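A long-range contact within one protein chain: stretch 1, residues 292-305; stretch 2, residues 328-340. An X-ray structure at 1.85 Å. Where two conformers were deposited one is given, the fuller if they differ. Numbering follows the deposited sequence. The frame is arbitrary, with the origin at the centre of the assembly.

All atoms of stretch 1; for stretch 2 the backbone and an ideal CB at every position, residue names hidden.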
# COMPACT_ATOMS: atom_id res chain seq x y z
N ASN A 292 6.20 10.55 23.16
CA ASN A 292 5.58 11.47 22.21
C ASN A 292 4.28 10.93 21.59
O ASN A 292 3.77 11.55 20.66
CB ASN A 292 6.56 11.88 21.11
CG ASN A 292 7.73 12.68 21.64
OD1 ASN A 292 8.89 12.32 21.47
ND2 ASN A 292 7.45 13.74 22.38
N CYS A 293 3.71 9.82 22.12
CA CYS A 293 2.40 9.35 21.61
C CYS A 293 1.35 10.28 22.23
O CYS A 293 1.38 10.51 23.45
CB CYS A 293 2.13 7.89 21.96
SG CYS A 293 0.57 7.26 21.25
N ILE A 294 0.49 10.89 21.40
CA ILE A 294 -0.49 11.86 21.94
C ILE A 294 -1.92 11.37 21.79
O ILE A 294 -2.84 11.95 22.40
CB ILE A 294 -0.31 13.26 21.29
CG1 ILE A 294 -0.61 13.24 19.78
CG2 ILE A 294 1.11 13.85 21.61
CD1 ILE A 294 -0.74 14.64 19.11
N GLY A 295 -2.14 10.33 21.00
CA GLY A 295 -3.51 9.84 20.81
C GLY A 295 -3.60 8.64 19.91
O GLY A 295 -2.58 8.07 19.49
N ILE A 296 -4.85 8.22 19.65
CA ILE A 296 -5.19 7.08 18.78
C ILE A 296 -6.10 7.59 17.67
O ILE A 296 -7.07 8.30 17.93
CB ILE A 296 -5.91 5.96 19.62
CG1 ILE A 296 -5.05 5.46 20.84
CG2 ILE A 296 -6.36 4.79 18.74
CD1 ILE A 296 -3.72 4.96 20.56
N VAL A 297 -5.86 7.13 16.45
CA VAL A 297 -6.75 7.48 15.33
C VAL A 297 -8.10 6.85 15.63
O VAL A 297 -8.18 5.62 15.82
CB VAL A 297 -6.16 6.97 13.99
CG1 VAL A 297 -7.16 7.18 12.83
CG2 VAL A 297 -4.83 7.68 13.68
N CYS A 298 -9.17 7.67 15.68
CA CYS A 298 -10.49 7.12 16.06
C CYS A 298 -11.51 7.19 14.93
O CYS A 298 -12.60 6.61 15.06
CB CYS A 298 -10.98 7.83 17.32
SG CYS A 298 -11.27 9.61 17.09
N TRP A 299 -11.17 7.79 13.78
CA TRP A 299 -12.09 7.88 12.64
C TRP A 299 -11.26 8.24 11.41
O TRP A 299 -10.35 9.04 11.53
CB TRP A 299 -13.19 8.94 12.90
CG TRP A 299 -14.31 8.93 11.90
CD1 TRP A 299 -15.45 8.18 11.92
CD2 TRP A 299 -14.38 9.74 10.72
NE1 TRP A 299 -16.24 8.48 10.82
CE2 TRP A 299 -15.59 9.43 10.06
CE3 TRP A 299 -13.54 10.73 10.18
CZ2 TRP A 299 -16.00 10.11 8.91
CZ3 TRP A 299 -13.95 11.40 9.03
CH2 TRP A 299 -15.15 11.05 8.39
N VAL A 300 -11.50 7.59 10.29
CA VAL A 300 -10.70 7.82 9.06
C VAL A 300 -11.62 8.39 7.97
O VAL A 300 -12.67 7.82 7.69
CB VAL A 300 -9.99 6.51 8.59
CG1 VAL A 300 -9.25 6.72 7.24
CG2 VAL A 300 -9.02 6.00 9.67
N GLY A 301 -11.20 9.49 7.37
CA GLY A 301 -11.97 10.13 6.31
C GLY A 301 -11.91 11.63 6.42
O GLY A 301 -11.21 12.17 7.30
N ASN A 302 -12.64 12.33 5.55
CA ASN A 302 -12.66 13.79 5.58
C ASN A 302 -13.76 14.18 6.58
O ASN A 302 -14.92 13.88 6.31
CB ASN A 302 -12.92 14.35 4.15
CG ASN A 302 -12.90 15.85 4.06
OD1 ASN A 302 -13.23 16.55 5.01
ND2 ASN A 302 -12.55 16.39 2.89
N PRO A 303 -13.43 14.85 7.72
CA PRO A 303 -14.47 15.14 8.73
C PRO A 303 -15.15 16.50 8.58
O PRO A 303 -15.86 16.93 9.50
CB PRO A 303 -13.69 15.09 10.04
CG PRO A 303 -12.32 15.63 9.66
CD PRO A 303 -12.09 15.27 8.20
N MSE A 304 -14.90 17.20 7.46
CA MSE A 304 -15.53 18.51 7.26
C MSE A 304 -17.03 18.33 7.07
O MSE A 304 -17.46 17.47 6.29
CB MSE A 304 -14.90 19.26 6.10
CG MSE A 304 -13.59 19.88 6.50
SE MSE A 304 -12.44 20.12 5.00
CE MSE A 304 -10.82 20.42 5.95
N PRO A 305 -17.86 19.10 7.82
CA PRO A 305 -19.32 18.90 7.71
C PRO A 305 -19.88 19.22 6.30
O PRO A 305 -20.83 18.57 5.86
CB PRO A 305 -19.90 19.84 8.78
CG PRO A 305 -18.86 20.84 9.06
CD PRO A 305 -17.54 20.16 8.81
N UNK A 328 -8.56 24.92 8.61
CA UNK A 328 -7.59 23.84 8.48
C UNK A 328 -7.97 23.00 7.27
O UNK A 328 -8.34 21.83 7.43
CB UNK A 328 -7.53 22.99 9.75
N UNK A 329 -7.89 23.59 6.04
CA UNK A 329 -8.34 22.86 4.84
C UNK A 329 -7.57 21.59 4.52
O UNK A 329 -8.04 20.78 3.73
CB UNK A 329 -8.26 23.79 3.63
N UNK A 330 -6.40 21.42 5.13
CA UNK A 330 -5.59 20.24 4.86
C UNK A 330 -5.97 19.06 5.79
O UNK A 330 -5.55 17.93 5.53
CB UNK A 330 -4.11 20.58 5.02
N UNK A 331 -6.81 19.29 6.82
CA UNK A 331 -7.19 18.21 7.76
C UNK A 331 -8.36 17.37 7.23
O UNK A 331 -9.48 17.46 7.70
CB UNK A 331 -7.56 18.80 9.12
N UNK A 332 -8.07 16.53 6.23
CA UNK A 332 -9.06 15.72 5.50
C UNK A 332 -8.78 14.22 5.66
O UNK A 332 -9.33 13.43 4.90
CB UNK A 332 -9.06 16.09 4.02
N UNK A 333 -7.92 13.83 6.62
CA UNK A 333 -7.52 12.42 6.77
C UNK A 333 -8.27 11.70 7.89
O UNK A 333 -8.52 10.49 7.78
CB UNK A 333 -6.02 12.33 7.04
N UNK A 334 -8.60 12.40 8.96
CA UNK A 334 -9.33 11.73 10.03
C UNK A 334 -9.30 12.46 11.34
O UNK A 334 -9.00 13.66 11.40
CB UNK A 334 -8.77 10.32 10.24
N UNK A 335 -9.68 11.73 12.40
CA UNK A 335 -9.75 12.27 13.74
C UNK A 335 -8.89 11.42 14.66
O UNK A 335 -8.79 10.19 14.47
CB UNK A 335 -11.20 12.33 14.24
N UNK A 336 -8.37 12.05 15.69
CA UNK A 336 -7.55 11.42 16.73
C UNK A 336 -8.20 11.70 18.07
O UNK A 336 -8.55 12.84 18.35
CB UNK A 336 -6.11 11.93 16.70
N UNK A 337 -8.24 10.69 18.94
CA UNK A 337 -8.68 10.89 20.32
C UNK A 337 -7.45 10.92 21.23
O UNK A 337 -6.58 10.06 21.13
CB UNK A 337 -9.65 9.79 20.75
N UNK A 338 -7.44 11.86 22.16
CA UNK A 338 -6.36 12.06 23.12
C UNK A 338 -6.14 10.86 24.03
O UNK A 338 -7.11 10.25 24.45
CB UNK A 338 -6.65 13.30 23.97
N UNK A 339 -4.87 10.60 24.42
CA UNK A 339 -4.58 9.68 25.54
C UNK A 339 -5.02 10.36 26.84
O UNK A 339 -5.25 9.71 27.86
CB UNK A 339 -3.10 9.31 25.59
N UNK A 340 -5.03 11.70 26.81
CA UNK A 340 -5.45 12.52 27.95
C UNK A 340 -6.87 12.22 28.36
O UNK A 340 -7.76 12.13 27.50
CB UNK A 340 -5.31 14.01 27.62

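Two antiparallel strands set the frame: 293-300 in stretch 1 and one beginning at 334 in stretch 2, with a loop leading into the second.

At 328 the ideal CB finds nothing of stretch 1 within reach, so many residues would do. His328 is deposited, and its ring leads away; the backbone makes the contact, its O lying 3.2 Å from CE of Met304, a selenomethionine. Position 329 follows in a type I turn with phi at -63°, its CB pointing away, which suits proline among others; Pro329 is there. At 330 the CB again points away into space free of stretch 1, and a polar residue is as likely as any: Asn330. The CB of 331 points sideways, 4.8 Å from Met304 CE, room for something small or apolar. Cys331 is deposited, but its SG turns from Met304, 6.3 Å from CE of that residue; Cys331 O rests 3.4 Å from Pro303 CD without a polar partner.

Position 332 offers more. Its CB lies 3.7 Å from Asn302 ND2 and 5.1 Å from Met304 CE, so either an apolar side chain or a polar one answering the amide could serve. Val332 takes the apolar course: CG1 packs 3.8 Å from Met304 CE and lies 3.5 Å from Asn302 ND2. At 333 the CB points away and leaves the choice open; the backbone matters, since its O accepts from Gly301 N at 2.9 Å. The residue is His333, whose ring is hydrogen-bonded elsewhere in the structure.

Position 334 is the most restrictive. An ideal CB would sit 2.4 Å from Trp299 O, a clash, and phi 163°, psi -165° would jam it against the preceding carbonyl. Glycine alone fits, and Gly334 brings its CA within 3.2 Å of Trp299 O, at the edge of the indole.

At 335 the CB stands 3.9 Å from Cys298 SG and 4.2 Å from Trp299 CB, on the face shared with Trp299. A long apolar residue, leucine, isoleucine or methionine, would suit. Leu335 sends CD1 to 4.1 Å from Trp299 CB and CD2 to 3.9 Å from Pro303 CB. A bulge falls here: its O takes Cys298 N at 2.8 Å and, weakly, Trp299 N at 3.4 Å.

The CB of 336 shares the other face with Val297, beside Gly295, and a beta-branched residue is natural. Val336 places CG2 4.2 Å from Val297 CG2 and CG1 3.8 Å from Gly295 CA.

Position 337 pairs with Ile296 through two backbone hydrogen bonds; its CB is 4.0 Å from Cys298 SG, so medium or long apolar residues fit. Met337, a selenomethionine, extends with chi1 and chi2 both t.

At 338 the CB points away, so many residues suit, small polar ones included; Ser338 OG donates to the backbone O of 340 at 2.8 Å.

Position 339 donates its N to Ile294 O at 3.2 Å, and its sideways CB has Cys293 and Ile296 nearby, inviting a branched apolar chain. Leu339 reaches both: CD1 is 4.0 Å from Cys293 SG, CD2 4.1 Å from Ile296 CG1.

The CB of 340 has nothing of stretch 1 within 5.5 Å, leaving the choice open; the side-chain end of Tyr340 leads away.

Stretch 2, residues 328-340: HPNCVHGLVMSLY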
# COMPACT_ATOMS: atom_id res chain seq x y z
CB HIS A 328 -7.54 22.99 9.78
CG HIS A 328 -7.08 23.76 10.98
ND1 HIS A 328 -7.99 24.31 11.87
CD2 HIS A 328 -5.83 24.09 11.36
CE1 HIS A 328 -7.26 24.94 12.79
NE2 HIS A 328 -5.95 24.84 12.52
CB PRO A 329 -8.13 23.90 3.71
CG PRO A 329 -7.08 24.83 4.24
CD PRO A 329 -7.42 24.96 5.69
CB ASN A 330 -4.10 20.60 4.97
CG ASN A 330 -3.70 21.87 4.21
OD1 ASN A 330 -4.20 22.16 3.11
ND2 ASN A 330 -2.78 22.65 4.76
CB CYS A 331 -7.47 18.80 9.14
SG CYS A 331 -6.00 19.52 9.92
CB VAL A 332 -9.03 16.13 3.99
CG1 VAL A 332 -9.43 17.61 3.82
CG2 VAL A 332 -7.64 15.87 3.36
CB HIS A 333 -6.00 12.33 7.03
CG HIS A 333 -5.21 13.05 5.99
ND1 HIS A 333 -4.74 14.33 6.20
CD2 HIS A 333 -4.88 12.65 4.74
CE1 HIS A 333 -4.12 14.67 5.08
NE2 HIS A 333 -4.17 13.69 4.17
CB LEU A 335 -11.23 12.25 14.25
CG LEU A 335 -12.26 13.03 13.43
CD1 LEU A 335 -13.67 12.82 14.00
CD2 LEU A 335 -11.95 14.54 13.44
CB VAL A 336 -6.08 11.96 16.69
CG1 VAL A 336 -5.30 11.61 17.97
CG2 VAL A 336 -5.34 11.46 15.45
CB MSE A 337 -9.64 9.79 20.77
CG MSE A 337 -10.21 10.08 22.17
SE MSE A 337 -11.43 8.68 22.72
CE MSE A 337 -10.14 7.26 22.83
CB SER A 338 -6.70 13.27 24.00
OG SER A 338 -7.83 13.01 24.86
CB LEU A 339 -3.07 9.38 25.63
CG LEU A 339 -2.43 8.71 24.41
CD1 LEU A 339 -1.00 8.24 24.74
CD2 LEU A 339 -3.25 7.53 23.92
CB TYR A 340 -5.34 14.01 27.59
CG TYR A 340 -5.81 14.97 28.69
CD1 TYR A 340 -7.16 15.31 28.81
CD2 TYR A 340 -4.92 15.49 29.62
CE1 TYR A 340 -7.61 16.14 29.83
CE2 TYR A 340 -5.35 16.36 30.63
CZ TYR A 340 -6.70 16.68 30.73
OH TYR A 340 -7.14 17.52 31.71
O HOH W 1 -3.63 13.28 24.49
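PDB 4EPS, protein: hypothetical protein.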